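Local coordinates for protein glutathione S-transferase domain (Xanthobacter autotrophicus, PDB 4HZ2) that binds glutathione and probably acts as a glutathione transferase, with a thioredoxin-like N-terminal domain joined to an all-helical C-terminal domain, at residues R153-L158 with A193-A198; W101-G106 with G175-D180; T187-E192 with I219-E224; A128-L133 with A145-C150. All coordinates share one frame; numbering follows the deposited sequence. Where two conformers were deposited one is given.

In the fold
Interactions 1, 3 and 4 form one connected block in the helical C-terminal domain, their centres 11 to 15 Å apart. Of these three, interaction 4 comes first, pairing helices 107-137 and 144-165; interaction 1 uses helix 144-165 again, against the loop after helix 178-187. That loop also supplies 187-192 to interaction 3, which receives the C-terminal 219-224. Arg131 of interaction 4 is tied to Glu192 of interaction 3 by a salt bridge, while Ala193 packs on Ala130. Interaction 2, whose two segments flank interaction 4 in sequence, stands apart, its centre 24 to 29 Å from the others, and fastens the linker between the two domains to the start of helix 178-187.

Interaction 1 (R153-L158 with A193-A198); sequences RGAAAL and ADFDLA
The ring of Phe195 lies against one turn of helix 144-165 and meets backbone as much as side chain. Its CE1 comes 3.5 Å from the backbone N of Ala155, and its CZ stands 3.8 Å from CA of Gly154. Farther along the helix, CD1 of Leu158 rests 3.7 Å from CD1 of Phe195, on the CG-CD1 side of the ring, next to CB of Phe195. These approaches are oblique. The absence of a side chain on Gly154 is what admits the ring: a CB there would point toward Phe195 and collide with CZ.

Both chief partners reach across with the same first torsion. Phe195 has CG anti to its carbonyl carbon (chi1 -68°), and its CB bond already aims at the helix; Leu158 does likewise at -67°, and with CD1 on the extended branch this methyl meets the ring. Leu197 only skirts this group, its CD2 lying 4.4 Å from CD1 of Leu158.

Around this shell, Ile127 of helix 107-137 and Trp200 also touch Phe195, and Trp200 covers Ala155 and Leu158 as well. The loop itself is shaped beyond the ring by an Asx turn, in which the backbone N of Ala198 donates to OD1 of Asp196 over 3.0 Å, meeting the carboxylate from above its plane.

Within the helical C-terminal domain of the glutathione transferase fold, the joined surfaces are carbon-rich and lack a polar bond between them, so cohesion comes from burial and fit: an aromatic side chain from the loop occupies the place left by a glycine on the helix.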
loop_
_atom_site.group_PDB
_atom_site.type_symbol
_atom_site.label_atom_id
_atom_site.label_comp_id
_atom_site.label_asym_id
_atom_site.label_seq_id
_atom_site.Cartn_x
_atom_site.Cartn_y
_atom_site.Cartn_z
ATOM N N ARG B 153 -12.523 4.694 -10.844
ATOM C CA ARG B 153 -11.467 3.806 -10.372
ATOM C C ARG B 153 -11.943 2.967 -9.185
ATOM O O ARG B 153 -11.527 1.808 -9.025
ATOM C CB ARG B 153 -10.198 4.600 -10.053
ATOM C CG ARG B 153 -9.575 5.234 -11.302
ATOM C CD ARG B 153 -8.329 6.004 -10.894
ATOM N NE ARG B 153 -7.610 6.538 -12.041
ATOM C CZ ARG B 153 -6.796 5.824 -12.814
ATOM N NH1 ARG B 153 -6.581 4.533 -12.567
ATOM N NH2 ARG B 153 -6.193 6.408 -13.842
ATOM N N GLY B 154 -12.827 3.527 -8.358
ATOM C CA GLY B 154 -13.457 2.722 -7.310
ATOM C C GLY B 154 -14.297 1.587 -7.888
ATOM O O GLY B 154 -14.271 0.448 -7.372
ATOM N N ALA B 155 -15.064 1.884 -8.948
ATOM C CA ALA B 155 -15.836 0.837 -9.611
ATOM C C ALA B 155 -14.903 -0.264 -10.150
ATOM O O ALA B 155 -15.198 -1.443 -10.016
ATOM C CB ALA B 155 -16.726 1.419 -10.719
ATOM N N ALA B 156 -13.768 0.120 -10.722
ATOM C CA ALA B 156 -12.791 -0.872 -11.195
ATOM C C ALA B 156 -12.276 -1.769 -10.042
ATOM O O ALA B 156 -12.061 -2.977 -10.219
ATOM C CB ALA B 156 -11.631 -0.201 -11.930
ATOM N N ALA B 157 -12.082 -1.177 -8.861
ATOM C CA ALA B 157 -11.560 -1.957 -7.708
ATOM C C ALA B 157 -12.655 -2.929 -7.263
ATOM O O ALA B 157 -12.382 -4.094 -6.963
ATOM C CB ALA B 157 -11.165 -1.038 -6.567
ATOM N N LEU B 158 -13.907 -2.458 -7.254
ATOM C CA LEU B 158 -15.022 -3.330 -6.894
ATOM C C LEU B 158 -15.168 -4.466 -7.943
ATOM O O LEU B 158 -15.496 -5.610 -7.589
ATOM C CB LEU B 158 -16.338 -2.545 -6.688
ATOM C CG LEU B 158 -16.346 -1.599 -5.481
ATOM C CD1 LEU B 158 -17.552 -0.663 -5.484
ATOM C CD2 LEU B 158 -16.297 -2.400 -4.177
ATOM N N ALA B 193 -19.918 6.381 -0.299
ATOM C CA ALA B 193 -19.056 6.814 -1.387
ATOM C C ALA B 193 -19.846 6.798 -2.697
ATOM O O ALA B 193 -19.267 6.896 -3.772
ATOM C CB ALA B 193 -17.822 5.913 -1.493
ATOM N N ASP B 194 -21.164 6.660 -2.581
ATOM C CA ASP B 194 -22.082 6.645 -3.721
ATOM C C ASP B 194 -21.893 5.410 -4.610
ATOM O O ASP B 194 -22.093 5.471 -5.846
ATOM C CB ASP B 194 -21.983 7.941 -4.533
ATOM C CG ASP B 194 -22.907 9.045 -4.008
ATOM O OD1 ASP B 194 -23.584 8.855 -2.976
ATOM O OD2 ASP B 194 -22.961 10.115 -4.643
ATOM N N PHE B 195 -21.533 4.281 -3.980
ATOM C CA PHE B 195 -21.518 2.993 -4.672
ATOM C C PHE B 195 -22.681 2.125 -4.206
ATOM O O PHE B 195 -22.887 1.924 -3.011
ATOM C CB PHE B 195 -20.188 2.229 -4.462
ATOM C CG PHE B 195 -19.008 2.886 -5.117
ATOM C CD1 PHE B 195 -18.765 2.728 -6.481
ATOM C CD2 PHE B 195 -18.145 3.671 -4.374
ATOM C CE1 PHE B 195 -17.674 3.345 -7.078
ATOM C CE2 PHE B 195 -17.050 4.274 -4.948
ATOM C CZ PHE B 195 -16.817 4.128 -6.310
ATOM N N ASP B 196 -23.440 1.605 -5.155
ATOM C CA ASP B 196 -24.554 0.728 -4.818
ATOM C C ASP B 196 -24.110 -0.735 -4.932
ATOM O O ASP B 196 -23.935 -1.260 -6.022
ATOM C CB ASP B 196 -25.743 1.049 -5.717
ATOM C CG ASP B 196 -26.883 0.060 -5.562
ATOM O OD1 ASP B 196 -26.860 -0.750 -4.612
ATOM O OD2 ASP B 196 -27.805 0.093 -6.399
ATOM N N LEU B 197 -23.890 -1.391 -3.801
ATOM C CA LEU B 197 -23.323 -2.739 -3.810
ATOM C C LEU B 197 -24.229 -3.783 -4.434
ATOM O O LEU B 197 -23.758 -4.870 -4.759
ATOM C CB LEU B 197 -22.909 -3.194 -2.415
ATOM C CG LEU B 197 -21.712 -2.450 -1.833
ATOM C CD1 LEU B 197 -21.324 -3.154 -0.558
ATOM C CD2 LEU B 197 -20.544 -2.427 -2.816
ATOM N N ALA B 198 -25.510 -3.453 -4.623
ATOM C CA ALA B 198 -26.415 -4.349 -5.332
ATOM C C ALA B 198 -25.886 -4.615 -6.732
ATOM O O ALA B 198 -26.188 -5.657 -7.322
ATOM C CB ALA B 198 -27.836 -3.777 -5.386
#

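Interaction 2 (W101-G106 with G175-D180); sequences WLPPPG and GPTIAD
Trp101 and Thr177 bring the two backbones to within 4.3 Å, CA to CA, at the one place where the segments run close. There the backbone N of Ile178 donates to O of Trp101 over 2.9 Å, with an N-H...O angle of 150°, and the donor lies in the carbonyl plane. The linker carbonyl thus takes an N-H from the first turn of helix 178-187.

That helix start is organised by its own side chains. Thr177 is the N-cap: its OG1, held between the backbone N and carbonyl carbon (chi1 61°), accepts from the N of Ala179 at 3.2 Å. In return, OD2 of Asp180 takes the N-H of Thr177 on its anti lone pair at 2.9 Å, completing a capping box. The second oxygen, OD1, is bound by Trp206 and by the backbone N of Leu171.

Trp101 spreads its six-membered ring along the same backbone, with CE3 3.5 Å from C of Thr177, at the ring edge and near its plane. Its CZ3 meets CB of Pro176 obliquely at 3.8 Å. Further on, CD1 of Leu102 touches CD1 of Ile178 at 3.7 Å, and both side chains continue onto Leu93 and Ala96 of helix 88-96. Pro103 crosses Thr177 at about a right angle, its CD 4.0 Å from CG2.

The capping box of Thr177 and Asp180, with the sequence pattern Thr-x-x-Asp at the start of a helix in the C-terminal domain, is a well-known N-cap element of the glutathione transferase fold; here it is joined to the linker between the domains.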
loop_
_atom_site.group_PDB
_atom_site.type_symbol
_atom_site.label_atom_id
_atom_site.label_comp_id
_atom_site.label_asym_id
_atom_site.label_seq_id
_atom_site.Cartn_x
_atom_site.Cartn_y
_atom_site.Cartn_z
ATOM N N TRP B 101 -6.192 -15.317 11.878
ATOM C CA TRP B 101 -6.455 -14.196 10.936
ATOM C C TRP B 101 -5.285 -13.968 9.960
ATOM O O TRP B 101 -5.413 -13.185 8.997
ATOM C CB TRP B 101 -6.748 -12.888 11.697
ATOM C CG TRP B 101 -8.099 -12.933 12.315
ATOM C CD1 TRP B 101 -8.426 -13.283 13.616
ATOM C CD2 TRP B 101 -9.332 -12.689 11.643
ATOM N NE1 TRP B 101 -9.790 -13.245 13.775
ATOM C CE2 TRP B 101 -10.371 -12.893 12.578
ATOM C CE3 TRP B 101 -9.655 -12.302 10.337
ATOM C CZ2 TRP B 101 -11.711 -12.715 12.249
ATOM C CZ3 TRP B 101 -10.988 -12.125 10.007
ATOM C CH2 TRP B 101 -12.003 -12.322 10.966
ATOM N N LEU B 102 -4.125 -14.591 10.230
ATOM C CA LEU B 102 -2.970 -14.416 9.347
ATOM C C LEU B 102 -2.280 -15.748 9.068
ATOM O O LEU B 102 -1.680 -16.334 9.983
ATOM C CB LEU B 102 -1.956 -13.441 9.939
ATOM C CG LEU B 102 -0.789 -13.055 9.023
ATOM C CD1 LEU B 102 -1.237 -12.385 7.704
ATOM C CD2 LEU B 102 0.183 -12.143 9.747
ATOM N N PRO B 103 -2.366 -16.241 7.818
ATOM C CA PRO B 103 -1.672 -17.487 7.505
ATOM C C PRO B 103 -0.164 -17.334 7.700
ATOM O O PRO B 103 0.365 -16.225 7.595
ATOM C CB PRO B 103 -1.970 -17.723 6.005
ATOM C CG PRO B 103 -3.130 -16.860 5.703
ATOM C CD PRO B 103 -3.132 -15.717 6.679
ATOM N N PRO B 104 0.537 -18.455 7.873
ATOM C CA PRO B 104 1.988 -18.414 7.952
ATOM C C PRO B 104 2.602 -18.141 6.578
ATOM O O PRO B 104 1.914 -18.237 5.543
ATOM C CB PRO B 104 2.347 -19.832 8.395
ATOM C CG PRO B 104 1.249 -20.686 7.804
ATOM C CD PRO B 104 0.004 -19.830 7.865
ATOM N N PRO B 105 3.885 -17.780 6.552
ATOM C CA PRO B 105 4.532 -17.538 5.260
ATOM C C PRO B 105 4.295 -18.688 4.293
ATOM O O PRO B 105 4.253 -19.866 4.693
ATOM C CB PRO B 105 6.005 -17.374 5.642
ATOM C CG PRO B 105 5.938 -16.768 7.019
ATOM C CD PRO B 105 4.774 -17.470 7.687
ATOM N N GLY B 106 4.111 -18.329 3.027
ATOM C CA GLY B 106 3.772 -19.284 1.977
ATOM C C GLY B 106 2.726 -18.636 1.101
ATOM O O GLY B 106 2.448 -17.435 1.243
ATOM N N GLY B 175 -11.042 -19.547 4.375
ATOM C CA GLY B 175 -11.598 -18.863 5.534
ATOM C C GLY B 175 -11.208 -17.389 5.578
ATOM O O GLY B 175 -10.376 -16.940 4.789
ATOM N N PRO B 176 -11.814 -16.630 6.508
ATOM C CA PRO B 176 -11.531 -15.189 6.646
ATOM C C PRO B 176 -10.104 -14.908 7.141
ATOM O O PRO B 176 -9.553 -15.675 7.962
ATOM C CB PRO B 176 -12.536 -14.728 7.720
ATOM C CG PRO B 176 -12.930 -15.968 8.451
ATOM C CD PRO B 176 -12.784 -17.131 7.502
ATOM N N THR B 177 -9.535 -13.802 6.666
ATOM C CA THR B 177 -8.188 -13.388 7.058
ATOM C C THR B 177 -8.183 -11.877 7.170
ATOM O O THR B 177 -9.206 -11.219 6.889
ATOM C CB THR B 177 -7.110 -13.804 6.018
ATOM O OG1 THR B 177 -7.406 -13.166 4.763
ATOM C CG2 THR B 177 -7.026 -15.345 5.844
ATOM N N ILE B 178 -7.034 -11.291 7.537
ATOM C CA ILE B 178 -6.944 -9.823 7.540
ATOM C C ILE B 178 -7.117 -9.218 6.141
ATOM O O ILE B 178 -7.369 -8.014 6.023
ATOM C CB ILE B 178 -5.629 -9.307 8.158
ATOM C CG1 ILE B 178 -4.405 -9.848 7.423
ATOM C CG2 ILE B 178 -5.587 -9.645 9.645
ATOM C CD1 ILE B 178 -3.107 -9.137 7.813
ATOM N N ALA B 179 -6.972 -10.017 5.081
ATOM C CA ALA B 179 -7.296 -9.460 3.761
ATOM C C ALA B 179 -8.779 -9.065 3.714
ATOM O O ALA B 179 -9.117 -7.966 3.247
ATOM C CB ALA B 179 -6.962 -10.453 2.673
ATOM N N ASP B 180 -9.670 -9.938 4.213
ATOM C CA ASP B 180 -11.090 -9.575 4.252
ATOM C C ASP B 180 -11.309 -8.342 5.124
ATOM O O ASP B 180 -12.071 -7.448 4.771
ATOM C CB ASP B 180 -11.984 -10.730 4.706
ATOM C CG ASP B 180 -11.750 -11.984 3.902
ATOM O OD1 ASP B 180 -12.273 -12.110 2.752
ATOM O OD2 ASP B 180 -10.972 -12.838 4.361
#

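Interaction 3 (T187-E192 with I219-E224); sequences THRAEE and IPPLDE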
loop_
_atom_site.group_PDB
_atom_site.type_symbol
_atom_site.label_atom_id
_atom_site.label_comp_id
_atom_site.label_asym_id
_atom_site.label_seq_id
_atom_site.Cartn_x
_atom_site.Cartn_y
_atom_site.Cartn_z
ATOM N N THR B 187 -15.350 -0.947 2.316
ATOM C CA THR B 187 -16.345 -1.498 1.378
ATOM C C THR B 187 -17.696 -1.621 2.058
ATOM O O THR B 187 -18.743 -1.412 1.406
ATOM C CB THR B 187 -15.908 -2.844 0.757
ATOM O OG1 THR B 187 -14.618 -2.685 0.150
ATOM C CG2 THR B 187 -16.886 -3.284 -0.342
ATOM N N HIS B 188 -17.719 -1.959 3.348
ATOM C CA HIS B 188 -19.030 -2.126 4.023
ATOM C C HIS B 188 -19.817 -0.823 4.097
ATOM O O HIS B 188 -21.032 -0.839 4.257
ATOM C CB HIS B 188 -18.948 -2.845 5.387
ATOM C CG HIS B 188 -18.599 -1.974 6.562
ATOM N ND1 HIS B 188 -17.312 -1.516 6.801
ATOM C CD2 HIS B 188 -19.348 -1.565 7.622
ATOM C CE1 HIS B 188 -17.293 -0.848 7.950
ATOM N NE2 HIS B 188 -18.518 -0.852 8.462
ATOM N N ARG B 189 -19.118 0.302 3.932
ATOM C CA ARG B 189 -19.757 1.604 3.970
ATOM C C ARG B 189 -19.728 2.251 2.572
ATOM O O ARG B 189 -19.788 3.471 2.438
ATOM C CB ARG B 189 -19.072 2.505 5.012
ATOM C CG ARG B 189 -19.083 1.937 6.443
ATOM C CD ARG B 189 -20.465 1.566 6.952
ATOM N NE ARG B 189 -21.355 2.713 6.849
ATOM C CZ ARG B 189 -22.604 2.689 6.376
ATOM N NH1 ARG B 189 -23.182 1.552 6.008
ATOM N NH2 ARG B 189 -23.302 3.818 6.300
ATOM N N ALA B 190 -19.655 1.439 1.527
ATOM C CA ALA B 190 -19.478 1.963 0.170
ATOM C C ALA B 190 -20.645 2.863 -0.266
ATOM O O ALA B 190 -20.476 3.735 -1.133
ATOM C CB ALA B 190 -19.298 0.805 -0.803
ATOM N N GLU B 191 -21.832 2.658 0.312
ATOM C CA GLU B 191 -22.972 3.518 -0.013
ATOM C C GLU B 191 -22.653 4.996 0.256
ATOM O O GLU B 191 -23.160 5.891 -0.425
ATOM C CB GLU B 191 -24.230 3.078 0.745
ATOM C CG GLU B 191 -24.164 3.374 2.245
ATOM C CD GLU B 191 -25.278 2.721 3.043
ATOM O OE1 GLU B 191 -24.963 1.919 3.952
ATOM O OE2 GLU B 191 -26.463 3.009 2.765
ATOM N N GLU B 192 -21.823 5.259 1.260
ATOM C CA GLU B 192 -21.429 6.642 1.587
ATOM C C GLU B 192 -20.439 7.236 0.581
ATOM O O GLU B 192 -20.178 8.452 0.591
ATOM C CB GLU B 192 -20.906 6.757 3.043
ATOM C CG GLU B 192 -22.014 6.521 4.054
ATOM C CD GLU B 192 -21.532 6.387 5.481
ATOM O OE1 GLU B 192 -20.343 6.145 5.714
ATOM O OE2 GLU B 192 -22.370 6.507 6.393
ATOM N N ILE B 219 -19.057 0.130 11.235
ATOM C CA ILE B 219 -19.012 1.574 11.455
ATOM C C ILE B 219 -20.438 2.111 11.276
ATOM O O ILE B 219 -21.067 1.923 10.212
ATOM C CB ILE B 219 -18.035 2.285 10.470
ATOM C CG1 ILE B 219 -16.634 1.670 10.564
ATOM C CG2 ILE B 219 -18.006 3.798 10.740
ATOM C CD1 ILE B 219 -15.663 2.201 9.505
ATOM N N PRO B 220 -20.971 2.788 12.310
ATOM C CA PRO B 220 -22.318 3.369 12.121
ATOM C C PRO B 220 -22.303 4.430 11.002
ATOM O O PRO B 220 -21.229 4.958 10.656
ATOM C CB PRO B 220 -22.629 3.997 13.488
ATOM C CG PRO B 220 -21.668 3.329 14.468
ATOM C CD PRO B 220 -20.421 3.081 13.648
ATOM N N PRO B 221 -23.487 4.764 10.451
ATOM C CA PRO B 221 -23.525 5.783 9.398
ATOM C C PRO B 221 -22.897 7.101 9.859
ATOM O O PRO B 221 -23.151 7.559 10.984
ATOM C CB PRO B 221 -25.036 5.955 9.135
ATOM C CG PRO B 221 -25.643 4.662 9.574
ATOM C CD PRO B 221 -24.830 4.244 10.768
ATOM N N LEU B 222 -22.105 7.723 8.998
ATOM C CA LEU B 222 -21.431 8.982 9.344
ATOM C C LEU B 222 -22.400 10.051 9.819
ATOM O O LEU B 222 -22.088 10.808 10.737
ATOM C CB LEU B 222 -20.630 9.501 8.148
ATOM C CG LEU B 222 -19.360 8.714 7.805
ATOM C CD1 LEU B 222 -18.611 9.416 6.683
ATOM C CD2 LEU B 222 -18.488 8.590 9.062
ATOM N N ASP B 223 -23.580 10.116 9.200
ATOM C CA ASP B 223 -24.600 11.077 9.604
ATOM C C ASP B 223 -24.984 10.980 11.077
ATOM O O ASP B 223 -25.507 11.934 11.642
ATOM C CB ASP B 223 -25.863 10.882 8.770
ATOM C CG ASP B 223 -25.760 11.518 7.403
ATOM O OD1 ASP B 223 -24.671 12.038 7.070
ATOM O OD2 ASP B 223 -26.775 11.516 6.673
ATOM N N GLU B 224 -24.730 9.821 11.683
ATOM C CA GLU B 224 -25.170 9.532 13.051
ATOM C C GLU B 224 -24.060 9.669 14.058
ATOM O O GLU B 224 -24.324 9.665 15.263
ATOM C CB GLU B 224 -25.716 8.111 13.152
ATOM C CG GLU B 224 -26.924 7.880 12.270
ATOM C CD GLU B 224 -28.070 8.838 12.580
ATOM O OE1 GLU B 224 -28.102 9.438 13.699
ATOM O OE2 GLU B 224 -28.961 8.969 11.708
HETATM O O HOH W 1 -20.087 4.979 8.149
HETATM O O HOH W 2 -24.148 8.584 6.577
#
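His188 presents the edge of its imidazole to Ile219, whose backbone N donates to NE2 over 3.0 Å with an angle of 166°, 8° out of the ring plane. ND1 is bonded to O of Phe184. One face of the imidazole is covered by CG of Arg189, 3.5 Å above its centre, while CG1 of Ile219 touches CE1 as the side chains cross at about a right angle.

Arg189 is bent at chi2 and chi3, which folds its guanidinium back toward both glutamates that follow. NH2 meets OE2 of Glu192 at 2.8 Å, in the guanidinium plane but from above the carboxylate; NH1 pairs with OE1 of Glu191 in a more tilted salt bridge. From the opposite face of the Glu192 carboxylate, the N of Leu222 reaches OE2 over 2.9 Å, on the syn side but tilted out of the plane. Two donors grip this oxygen, an environment expected to favour the charged carboxylate.

A water binds NE of Arg189, OE1 of Glu192 and O of Pro220.

In the helical domain of the glutathione transferase fold, this largely buried contact joins the loop after helix 178-187 to 219-224 and sets the Ile219 side chain about 7 Å from that of glutathione-binding Ser31. Helix 107-137 backs both segments: its Arg131 forms a salt bridge with OE1 of Glu192 and packs on Ile219 and Leu222, while Val207 of helix 201-211 touches His188.

Interaction 4 (A128-L133 with A145-C150); sequences AVARYL and ARLADC
Leu147 holds CG anti to its carbonyl carbon; with CD1 carrying the extended branch (chi2 175°), the other methyl, CD2, is turned onto Ala130, although the CB bond does not aim directly at the partner helix. Val129 has CG1 opposite its backbone N (chi1 174°), directing that methyl toward Arg146 and Cys150.

Ala130 is the centre of the contact. CD2 of Leu147 sits 3.8 Å from both its CA and its CB, and CB of Cys150 lies 4.1 Å from the same CB. The small residue lets the leucine methyl settle against the helix backbone, in keeping with the 6.3 Å between the CA atoms of Ala130 and Leu147. One turn on, CD1 of Leu133 touches CD2 of Leu147 at 4.1 Å and also the aliphatic part of Arg146, reaching its CD at 3.9 Å. Arg146 runs at about a right angle to both Leu133 and Val129 and closes the exposed margin; its position is less certain, because it is poorly ordered.

The local axes approach to 9.8 Å, with 138° between their N-to-C directions, so the helices run roughly antiparallel but well splayed. They are the consecutive helices 107-137 and 144-165 of the all-helical C-terminal domain of the glutathione transferase fold, joined by a short loop. Ala193, in the loop after helix 178-187, packs on Ala130, and Tyr186 of that helix touches Ala128 and Arg131.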
loop_
_atom_site.group_PDB
_atom_site.type_symbol
_atom_site.label_atom_id
_atom_site.label_comp_id
_atom_site.label_asym_id
_atom_site.label_seq_id
_atom_site.Cartn_x
_atom_site.Cartn_y
_atom_site.Cartn_z
ATOM N N ALA B 128 -12.413 5.213 0.017
ATOM C CA ALA B 128 -12.329 5.937 1.273
ATOM C C ALA B 128 -12.396 7.436 0.997
ATOM O O ALA B 128 -13.092 8.181 1.695
ATOM C CB ALA B 128 -11.048 5.582 1.989
ATOM N N VAL B 129 -11.671 7.885 -0.021
ATOM C CA VAL B 129 -11.640 9.305 -0.346
ATOM C C VAL B 129 -13.013 9.845 -0.781
ATOM O O VAL B 129 -13.441 10.903 -0.306
ATOM C CB VAL B 129 -10.543 9.617 -1.379
ATOM C CG1 VAL B 129 -10.611 11.080 -1.827
ATOM C CG2 VAL B 129 -9.176 9.275 -0.779
ATOM N N ALA B 130 -13.714 9.129 -1.662
ATOM C CA ALA B 130 -15.048 9.575 -2.079
ATOM C C ALA B 130 -16.017 9.638 -0.890
ATOM O O ALA B 130 -16.794 10.584 -0.759
ATOM C CB ALA B 130 -15.619 8.678 -3.177
ATOM N N ARG B 131 -15.971 8.631 -0.022
ATOM C CA ARG B 131 -16.790 8.654 1.209
ATOM C C ARG B 131 -16.452 9.885 2.084
ATOM O O ARG B 131 -17.344 10.560 2.620
ATOM C CB ARG B 131 -16.648 7.355 2.003
ATOM C CG ARG B 131 -17.152 7.430 3.454
ATOM C CD ARG B 131 -17.165 6.015 4.001
ATOM N NE ARG B 131 -17.596 5.828 5.388
ATOM C CZ ARG B 131 -16.794 5.924 6.442
ATOM N NH1 ARG B 131 -15.521 6.304 6.263
ATOM N NH2 ARG B 131 -17.261 5.659 7.674
ATOM N N TYR B 132 -15.159 10.178 2.206
ATOM C CA TYR B 132 -14.706 11.323 2.971
ATOM C C TYR B 132 -15.228 12.648 2.397
ATOM O O TYR B 132 -15.830 13.471 3.096
ATOM C CB TYR B 132 -13.186 11.322 3.038
ATOM C CG TYR B 132 -12.629 12.419 3.903
ATOM C CD1 TYR B 132 -12.711 12.342 5.290
ATOM C CD2 TYR B 132 -12.037 13.537 3.342
ATOM C CE1 TYR B 132 -12.203 13.349 6.087
ATOM C CE2 TYR B 132 -11.535 14.551 4.129
ATOM C CZ TYR B 132 -11.619 14.450 5.500
ATOM O OH TYR B 132 -11.114 15.455 6.282
ATOM N N LEU B 133 -15.070 12.817 1.082
ATOM C CA LEU B 133 -15.477 14.066 0.444
ATOM C C LEU B 133 -16.996 14.239 0.398
ATOM O O LEU B 133 -17.478 15.340 0.622
ATOM C CB LEU B 133 -14.887 14.204 -0.964
ATOM C CG LEU B 133 -13.357 14.177 -1.059
ATOM C CD1 LEU B 133 -12.914 14.171 -2.518
ATOM C CD2 LEU B 133 -12.714 15.342 -0.300
ATOM N N ALA B 145 -13.805 16.871 -10.452
ATOM C CA ALA B 145 -12.851 16.060 -11.204
ATOM C C ALA B 145 -12.401 14.859 -10.384
ATOM O O ALA B 145 -12.543 13.710 -10.811
ATOM C CB ALA B 145 -11.647 16.896 -11.623
ATOM N N ARG B 146 -11.850 15.131 -9.207
ATOM C CA ARG B 146 -11.445 14.070 -8.299
ATOM C C ARG B 146 -12.537 13.009 -8.154
ATOM O O ARG B 146 -12.263 11.810 -8.240
ATOM C CB ARG B 146 -11.068 14.630 -6.925
ATOM C CG ARG B 146 -11.032 13.570 -5.846
ATOM C CD ARG B 146 -9.896 13.829 -4.886
ATOM N NE ARG B 146 -8.612 13.612 -5.532
ATOM C CZ ARG B 146 -7.520 13.239 -4.876
ATOM N NH1 ARG B 146 -7.597 13.030 -3.576
ATOM N NH2 ARG B 146 -6.369 13.058 -5.515
ATOM N N LEU B 147 -13.774 13.442 -7.934
ATOM C CA LEU B 147 -14.857 12.493 -7.676
ATOM C C LEU B 147 -15.251 11.647 -8.887
ATOM O O LEU B 147 -15.648 10.498 -8.724
ATOM C CB LEU B 147 -16.073 13.190 -7.061
ATOM C CG LEU B 147 -15.915 13.457 -5.557
ATOM C CD1 LEU B 147 -17.105 14.250 -5.035
ATOM C CD2 LEU B 147 -15.681 12.182 -4.718
ATOM N N ALA B 148 -15.141 12.189 -10.098
ATOM C CA ALA B 148 -15.475 11.395 -11.278
ATOM C C ALA B 148 -14.426 10.305 -11.467
ATOM O O ALA B 148 -14.742 9.155 -11.801
ATOM C CB ALA B 148 -15.554 12.280 -12.515
ATOM N N ASP B 149 -13.169 10.674 -11.245
ATOM C CA ASP B 149 -12.077 9.728 -11.288
ATOM C C ASP B 149 -12.267 8.650 -10.224
ATOM O O ASP B 149 -12.071 7.459 -10.491
ATOM C CB ASP B 149 -10.761 10.459 -11.055
ATOM C CG ASP B 149 -9.554 9.580 -11.323
ATOM O OD1 ASP B 149 -9.379 9.145 -12.485
ATOM O OD2 ASP B 149 -8.787 9.319 -10.368
ATOM N N CYS B 150 -12.654 9.072 -9.017
ATOM C CA CYS B 150 -12.944 8.135 -7.929
ATOM C C CYS B 150 -14.029 7.163 -8.291
ATOM O O CYS B 150 -13.933 5.977 -7.989
ATOM C CB CYS B 150 -13.410 8.865 -6.681
ATOM S SG CYS B 150 -12.048 9.412 -5.650
#